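Local coordinates for putative uncharacterized protein (PDB 2Z6V), which is probably a sulfotransferase, expected to move a sulfuryl group from the donor PAPS to an acceptor, though its precise function is unknown, at residues T120-S123 and Y124-Q128; F332-Y336 and H337-R341. All blocks are in the same frame, centred on the assembly; numbering follows the deposited sequence.

Interaction 1: residues T120-S123 and Y124-Q128; sequences TVIS and YLLDQ. With SO4 (sulfate ion), chain B.
Tyr-124 reaches back over one turn of helix 120-126 to Thr-120, whose carbonyl O meets the edge of the phenol near the ring plane, 3.2 Å from Tyr-124 CD1. With CG anti to its carbonyl carbon (chi1 -74°), the ring also comes obliquely against the threonine hydroxyl, Thr-120 OG1 lying 3.6 Å from Tyr-124 CE1. The backbone bond of this turn, Tyr-124 N to Thr-120 O, is weak at 3.3 Å. Trp-369 of helix 360-371 meets the same tyrosine ring. Ile-122 runs side by side with Leu-126, its CG1 4.0 Å from Leu-126 CG, while Leu-126 N bonds to Ile-122 O at 3.0 Å and 164°. This side of the helix packs on Met-347 of helix 343-353. Ser-123 O accepts a weak bond from Asp-127 N, and Ser-123 OG makes a weak hydrogen bond with Lys-248; Asp-127 itself is engaged by Arg-153. At the first turn, Thr-120 N donates to sulfate O4 at 3.2 Å, and Gly-118 N holds the same ion. The loop between strand 109-113 and this helix resembles the P-loop-like 5'-phosphosulfate-binding loop of sulfotransferases. The sulfate, probably from the crystallisation liquor, may therefore mimic part of the donor. Apolar side chains thus bury the helix flank while its N-terminal amide, with that of Gly-118 just before and probably the helix dipole, offers an anion-binding end.

Interaction 2: residues F332-Y336 and H337-R341; sequences FHMYY and HEMMR
Strand 332-335 passes directly into helix 337-341 at 64° to it, with Tyr-335 as N-cap residue: its carbonyl O accepts a hydrogen bond from Met-339 N at 2.9 Å and, more weakly, one from Glu-338 N. Tyr-335 also lays its CB over one face of the His-337 imidazole, 3.7 Å from the ring centroid, a CH-pi contact. His-337 can fold back this way because its CG stands between backbone N and carbonyl carbon (chi1 64°). Beyond CB the two rings run alongside each other, their planes 36° apart. Glu-338 extends alongside the CD2 side of the tyrosine ring, its OE2 3.6 Å from Tyr-335 CD2, while OE1 pairs with Arg-349. One water accepts from Tyr-335 N and donates to His-333 O and, weakly, to Glu-338 OE1. This is a strand-to-helix turn of the alpha/beta sulfotransferase fold, leaving the C-terminal end of an outermost strand of the parallel sheet. Tyr-336 receives Met-340 over one ring face: CG lies 3.9 Å from the centroid, and the doubled-back chain brings SD obliquely to the ring as a Met-aromatic contact. Arg-273 makes a cation-pi contact with the same phenol. Inward, the side chains of Met-334 and Met-339 cross, with Met-334 CG 3.8 Å from Met-339 SD.

Interaction 1 runs along a helix and interaction 2 spans a strand-to-helix turn of the same alpha/beta fold, their centres about 13 Å apart. Helix 120-126 follows the central strand 109-113, and interaction 1 is mostly buried; interaction 2 follows outermost strand 331-335 and is only partly buried. They meet through apolar side chains: Ile-122 packs on Met-334 and Met-339, its CB 3.9 Å from Met-339 CE, and Val-121 also touches Met-339. Helix 343-353 receives side chains from both. Away from this shared core their chemistry diverges: interaction 1 presents a backbone amide to an anion, whereas interaction 2 relies on aromatic faces, methionine sulfur and a bridging water.

Interaction 1: residues T120-S123 and Y124-Q128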
ATOM      1  N   THR A 120      -1.664   2.679 -10.925  1.00 43.91           N
ATOM      2  CA  THR A 120      -2.756   1.726 -11.057  1.00 43.34           C
ATOM      3  C   THR A 120      -2.714   0.847 -12.316  1.00 40.28           C
ATOM      4  O   THR A 120      -2.772  -0.376 -12.208  1.00 39.33           O
ATOM      5  CB  THR A 120      -4.121   2.450 -10.987  1.00 45.94           C
ATOM      6  OG1 THR A 120      -5.167   1.521 -11.302  1.00 49.26           O
ATOM      7  CG2 THR A 120      -4.162   3.631 -11.962  1.00 48.11           C
ATOM      8  N   VAL A 121      -2.598   1.457 -13.496  1.00 36.95           N
ATOM      9  CA  VAL A 121      -2.569   0.694 -14.750  1.00 35.01           C
ATOM     10  C   VAL A 121      -1.572  -0.464 -14.809  1.00 34.62           C
ATOM     11  O   VAL A 121      -1.936  -1.586 -15.175  1.00 35.13           O
ATOM     12  CB  VAL A 121      -2.296   1.597 -15.983  1.00 33.90           C
ATOM     13  CG1 VAL A 121      -2.063   0.734 -17.212  1.00 31.39           C
ATOM     14  CG2 VAL A 121      -3.482   2.513 -16.239  1.00 34.04           C
ATOM     15  N   ILE A 122      -0.316  -0.202 -14.466  1.00 33.91           N
ATOM     16  CA  ILE A 122       0.678  -1.261 -14.523  1.00 33.15           C
ATOM     17  C   ILE A 122       0.361  -2.419 -13.592  1.00 32.53           C
ATOM     18  O   ILE A 122       0.588  -3.570 -13.961  1.00 33.55           O
ATOM     19  CB  ILE A 122       2.102  -0.769 -14.199  1.00 34.83           C
ATOM     20  CG1 ILE A 122       3.097  -1.870 -14.576  1.00 33.54           C
ATOM     21  CG2 ILE A 122       2.227  -0.426 -12.708  1.00 34.11           C
ATOM     22  CD1 ILE A 122       4.486  -1.626 -14.092  1.00 39.38           C
ATOM     23  N   SER A 123      -0.148  -2.127 -12.396  1.00 30.19           N
ATOM     24  CA  SER A 123      -0.483  -3.195 -11.459  1.00 31.33           C
ATOM     25  C   SER A 123      -1.446  -4.162 -12.114  1.00 31.65           C
ATOM     26  O   SER A 123      -1.266  -5.368 -12.013  1.00 31.84           O
ATOM     27  CB  SER A 123      -1.129  -2.651 -10.174  1.00 32.40           C
ATOM     28  OG  SER A 123      -0.168  -2.105  -9.292  1.00 30.43           O
ATOM     29  N   TYR A 124      -2.466  -3.630 -12.786  1.00 33.89           N
ATOM     30  CA  TYR A 124      -3.463  -4.464 -13.459  1.00 35.79           C
ATOM     31  C   TYR A 124      -2.923  -5.166 -14.691  1.00 35.44           C
ATOM     32  O   TYR A 124      -3.317  -6.296 -14.978  1.00 37.49           O
ATOM     33  CB  TYR A 124      -4.706  -3.649 -13.853  1.00 36.74           C
ATOM     34  CG  TYR A 124      -5.601  -3.307 -12.682  1.00 39.26           C
ATOM     35  CD1 TYR A 124      -5.309  -2.226 -11.850  1.00 40.93           C
ATOM     36  CD2 TYR A 124      -6.703  -4.107 -12.364  1.00 38.81           C
ATOM     37  CE1 TYR A 124      -6.081  -1.953 -10.727  1.00 42.67           C
ATOM     38  CE2 TYR A 124      -7.486  -3.845 -11.243  1.00 40.49           C
ATOM     39  CZ  TYR A 124      -7.165  -2.769 -10.426  1.00 43.71           C
ATOM     40  OH  TYR A 124      -7.891  -2.529  -9.280  1.00 48.18           O
ATOM     41  N   LEU A 125      -2.034  -4.510 -15.427  1.00 33.23           N
ATOM     42  CA  LEU A 125      -1.476  -5.142 -16.618  1.00 33.45           C
ATOM     43  C   LEU A 125      -0.590  -6.344 -16.271  1.00 32.36           C
ATOM     44  O   LEU A 125      -0.625  -7.369 -16.953  1.00 30.59           O
ATOM     45  CB  LEU A 125      -0.692  -4.121 -17.448  1.00 32.77           C
ATOM     46  CG  LEU A 125      -1.588  -3.077 -18.120  1.00 31.02           C
ATOM     47  CD1 LEU A 125      -0.749  -2.150 -18.987  1.00 30.66           C
ATOM     48  CD2 LEU A 125      -2.648  -3.792 -18.956  1.00 28.71           C
ATOM     49  N   LEU A 126       0.195  -6.217 -15.205  1.00 30.81           N
ATOM     50  CA  LEU A 126       1.069  -7.302 -14.782  1.00 31.38           C
ATOM     51  C   LEU A 126       0.220  -8.455 -14.280  1.00 31.89           C
ATOM     52  O   LEU A 126       0.633  -9.611 -14.333  1.00 31.98           O
ATOM     53  CB  LEU A 126       2.006  -6.844 -13.657  1.00 30.55           C
ATOM     54  CG  LEU A 126       3.068  -5.791 -13.987  1.00 29.66           C
ATOM     55  CD1 LEU A 126       3.746  -5.320 -12.710  1.00 27.20           C
ATOM     56  CD2 LEU A 126       4.077  -6.380 -14.959  1.00 29.03           C
ATOM     57  N   ASP A 127      -0.974  -8.130 -13.795  1.00 32.60           N
ATOM     58  CA  ASP A 127      -1.880  -9.137 -13.267  1.00 33.89           C
ATOM     59  C   ASP A 127      -2.526  -9.941 -14.388  1.00 35.34           C
ATOM     60  O   ASP A 127      -3.160 -10.967 -14.136  1.00 35.56           O
ATOM     61  CB  ASP A 127      -2.949  -8.469 -12.397  1.00 34.67           C
ATOM     62  CG  ASP A 127      -3.813  -9.475 -11.651  1.00 36.51           C
ATOM     63  OD1 ASP A 127      -3.262 -10.449 -11.092  1.00 35.29           O
ATOM     64  OD2 ASP A 127      -5.046  -9.283 -11.609  1.00 39.70           O
ATOM     65  N   GLN A 128      -2.352  -9.472 -15.624  1.00 36.10           N
ATOM     66  CA  GLN A 128      -2.900 -10.144 -16.802  1.00 35.73           C
ATOM     67  C   GLN A 128      -2.042 -11.326 -17.250  1.00 36.42           C
ATOM     68  O   GLN A 128      -2.469 -12.127 -18.073  1.00 38.64           O
ATOM     69  CB  GLN A 128      -3.028  -9.160 -17.959  1.00 35.45           C
ATOM     70  CG  GLN A 128      -4.051  -8.083 -17.731  1.00 37.11           C
ATOM     71  CD  GLN A 128      -5.378  -8.661 -17.309  1.00 38.93           C
ATOM     72  OE1 GLN A 128      -5.920  -9.550 -17.975  1.00 36.09           O
ATOM     73  NE2 GLN A 128      -5.914  -8.168 -16.190  1.00 37.18           N
TER
HETATM   74  S   SO4 B 395      -1.762   5.709  -7.418  1.00 99.80           S
HETATM   75  O1  SO4 B 395      -1.979   7.115  -7.818  1.00 99.02           O
HETATM   76  O2  SO4 B 395      -0.528   5.594  -6.612  1.00 98.91           O
HETATM   77  O3  SO4 B 395      -2.917   5.249  -6.624  1.00 99.70           O
HETATM   78  O4  SO4 B 395      -1.642   4.868  -8.620  1.00 99.75           O

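Interaction 2: residues F332-Y336 and H337-R341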
ATOM      1  N   PHE A 332      13.878  -0.058 -12.704  1.00 37.12           N
ATOM      2  CA  PHE A 332      13.260   0.173 -13.997  1.00 36.88           C
ATOM      3  C   PHE A 332      12.494   1.457 -13.730  1.00 36.89           C
ATOM      4  O   PHE A 332      11.815   1.565 -12.712  1.00 37.45           O
ATOM      5  CB  PHE A 332      12.259  -0.911 -14.402  1.00 35.77           C
ATOM      6  CG  PHE A 332      11.600  -0.617 -15.717  1.00 36.87           C
ATOM      7  CD1 PHE A 332      12.203  -1.003 -16.912  1.00 36.65           C
ATOM      8  CD2 PHE A 332      10.455   0.176 -15.773  1.00 37.25           C
ATOM      9  CE1 PHE A 332      11.683  -0.594 -18.140  1.00 37.25           C
ATOM     10  CE2 PHE A 332       9.925   0.593 -16.997  1.00 37.75           C
ATOM     11  CZ  PHE A 332      10.542   0.209 -18.182  1.00 38.63           C
ATOM     12  N   HIS A 333      12.594   2.436 -14.616  1.00 36.10           N
ATOM     13  CA  HIS A 333      11.883   3.675 -14.356  1.00 37.39           C
ATOM     14  C   HIS A 333      10.615   3.841 -15.154  1.00 37.72           C
ATOM     15  O   HIS A 333      10.624   3.969 -16.374  1.00 39.49           O
ATOM     16  CB  HIS A 333      12.817   4.869 -14.541  1.00 35.01           C
ATOM     17  CG  HIS A 333      13.952   4.866 -13.571  1.00 35.34           C
ATOM     18  ND1 HIS A 333      15.260   4.661 -13.955  1.00 35.00           N
ATOM     19  CD2 HIS A 333      13.962   4.937 -12.220  1.00 34.05           C
ATOM     20  CE1 HIS A 333      16.025   4.602 -12.880  1.00 35.19           C
ATOM     21  NE2 HIS A 333      15.262   4.766 -11.814  1.00 35.85           N
ATOM     22  N   MET A 334       9.511   3.829 -14.428  1.00 38.71           N
ATOM     23  CA  MET A 334       8.201   3.966 -15.023  1.00 39.87           C
ATOM     24  C   MET A 334       7.690   5.385 -14.788  1.00 38.23           C
ATOM     25  O   MET A 334       7.437   5.788 -13.653  1.00 38.62           O
ATOM     26  CB  MET A 334       7.269   2.937 -14.398  1.00 40.62           C
ATOM     27  CG  MET A 334       5.876   2.935 -14.948  1.00 43.83           C
ATOM     28  SD  MET A 334       4.961   1.669 -14.089  1.00 49.84           S
ATOM     29  CE  MET A 334       4.627   2.499 -12.513  1.00 45.90           C
ATOM     30  N   TYR A 335       7.555   6.137 -15.872  1.00 37.07           N
ATOM     31  CA  TYR A 335       7.093   7.514 -15.804  1.00 36.64           C
ATOM     32  C   TYR A 335       5.600   7.611 -16.060  1.00 36.23           C
ATOM     33  O   TYR A 335       5.064   6.954 -16.954  1.00 34.71           O
ATOM     34  CB  TYR A 335       7.840   8.366 -16.831  1.00 38.02           C
ATOM     35  CG  TYR A 335       9.323   8.485 -16.556  1.00 39.17           C
ATOM     36  CD1 TYR A 335       9.823   9.497 -15.734  1.00 39.60           C
ATOM     37  CD2 TYR A 335      10.226   7.568 -17.096  1.00 38.67           C
ATOM     38  CE1 TYR A 335      11.193   9.595 -15.458  1.00 41.00           C
ATOM     39  CE2 TYR A 335      11.591   7.653 -16.825  1.00 39.85           C
ATOM     40  CZ  TYR A 335      12.070   8.667 -16.009  1.00 40.67           C
ATOM     41  OH  TYR A 335      13.421   8.756 -15.755  1.00 40.95           O
ATOM     42  N   TYR A 336       4.933   8.436 -15.264  1.00 36.43           N
ATOM     43  CA  TYR A 336       3.499   8.646 -15.407  1.00 36.86           C
ATOM     44  C   TYR A 336       3.153   9.083 -16.831  1.00 37.29           C
ATOM     45  O   TYR A 336       2.213   8.565 -17.444  1.00 34.60           O
ATOM     46  CB  TYR A 336       3.035   9.718 -14.422  1.00 37.29           C
ATOM     47  CG  TYR A 336       1.587  10.100 -14.579  1.00 40.13           C
ATOM     48  CD1 TYR A 336       0.573   9.179 -14.321  1.00 40.74           C
ATOM     49  CD2 TYR A 336       1.225  11.380 -14.999  1.00 40.47           C
ATOM     50  CE1 TYR A 336      -0.770   9.525 -14.474  1.00 41.40           C
ATOM     51  CE2 TYR A 336      -0.115  11.734 -15.157  1.00 41.32           C
ATOM     52  CZ  TYR A 336      -1.104  10.802 -14.890  1.00 41.99           C
ATOM     53  OH  TYR A 336      -2.429  11.148 -15.027  1.00 45.70           O
ATOM     54  N   HIS A 337       3.921  10.031 -17.360  1.00 37.89           N
ATOM     55  CA  HIS A 337       3.654  10.524 -18.694  1.00 40.75           C
ATOM     56  C   HIS A 337       3.802   9.458 -19.770  1.00 41.95           C
ATOM     57  O   HIS A 337       3.142   9.526 -20.798  1.00 43.22           O
ATOM     58  CB  HIS A 337       4.525  11.750 -19.015  1.00 41.68           C
ATOM     59  CG  HIS A 337       6.000  11.481 -19.044  1.00 43.31           C
ATOM     60  ND1 HIS A 337       6.821  11.698 -17.957  1.00 43.01           N
ATOM     61  CD2 HIS A 337       6.808  11.056 -20.045  1.00 41.11           C
ATOM     62  CE1 HIS A 337       8.069  11.424 -18.289  1.00 41.93           C
ATOM     63  NE2 HIS A 337       8.088  11.033 -19.550  1.00 42.28           N
ATOM     64  N   GLU A 338       4.654   8.467 -19.536  1.00 44.06           N
ATOM     65  CA  GLU A 338       4.844   7.396 -20.512  1.00 45.79           C
ATOM     66  C   GLU A 338       3.730   6.373 -20.374  1.00 47.02           C
ATOM     67  O   GLU A 338       3.306   5.753 -21.349  1.00 47.66           O
ATOM     68  CB  GLU A 338       6.202   6.713 -20.316  1.00 45.54           C
ATOM     69  CG  GLU A 338       7.349   7.359 -21.092  1.00 45.89           C
ATOM     70  CD  GLU A 338       8.690   6.666 -20.864  1.00 47.67           C
ATOM     71  OE1 GLU A 338       8.730   5.414 -20.857  1.00 45.86           O
ATOM     72  OE2 GLU A 338       9.710   7.379 -20.704  1.00 49.14           O
ATOM     73  N   MET A 339       3.251   6.211 -19.152  1.00 49.39           N
ATOM     74  CA  MET A 339       2.187   5.266 -18.863  1.00 52.14           C
ATOM     75  C   MET A 339       0.861   5.736 -19.478  1.00 53.34           C
ATOM     76  O   MET A 339      -0.013   4.923 -19.778  1.00 53.47           O
ATOM     77  CB  MET A 339       2.046   5.119 -17.346  1.00 53.55           C
ATOM     78  CG  MET A 339       1.757   3.712 -16.878  1.00 56.06           C
ATOM     79  SD  MET A 339       3.021   2.538 -17.418  1.00 60.37           S
ATOM     80  CE  MET A 339       2.025   1.041 -17.664  1.00 56.32           C
ATOM     81  N   MET A 340       0.722   7.047 -19.666  1.00 54.50           N
ATOM     82  CA  MET A 340      -0.489   7.626 -20.248  1.00 55.10           C
ATOM     83  C   MET A 340      -0.475   7.587 -21.774  1.00 55.61           C
ATOM     84  O   MET A 340      -1.459   7.194 -22.400  1.00 54.72           O
ATOM     85  CB  MET A 340      -0.656   9.081 -19.799  1.00 55.80           C
ATOM     86  CG  MET A 340      -0.856   9.273 -18.304  1.00 58.06           C
ATOM     87  SD  MET A 340      -2.331   8.446 -17.669  1.00 59.49           S
ATOM     88  CE  MET A 340      -1.594   6.937 -16.942  1.00 59.92           C
ATOM     89  N   ARG A 341       0.643   7.997 -22.367  1.00 56.29           N
ATOM     90  CA  ARG A 341       0.784   8.025 -23.821  1.00 57.14           C
ATOM     91  C   ARG A 341       0.910   6.654 -24.473  1.00 56.04           C
ATOM     92  O   ARG A 341       0.457   6.458 -25.599  1.00 56.86           O
ATOM     93  CB  ARG A 341       1.987   8.886 -24.220  1.00 59.59           C
ATOM     94  CG  ARG A 341       1.799  10.370 -23.938  1.00 64.53           C
ATOM     95  CD  ARG A 341       3.000  11.191 -24.400  1.00 68.87           C
ATOM     96  NE  ARG A 341       2.729  12.627 -24.353  1.00 72.16           N
ATOM     97  CZ  ARG A 341       2.497  13.315 -23.240  1.00 74.08           C
ATOM     98  NH1 ARG A 341       2.502  12.703 -22.061  1.00 75.07           N
ATOM     99  NH2 ARG A 341       2.249  14.617 -23.305  1.00 74.77           N
TER
HETATM  100  O   HOH W   1       8.416   4.803 -18.015  1.00 37.88           O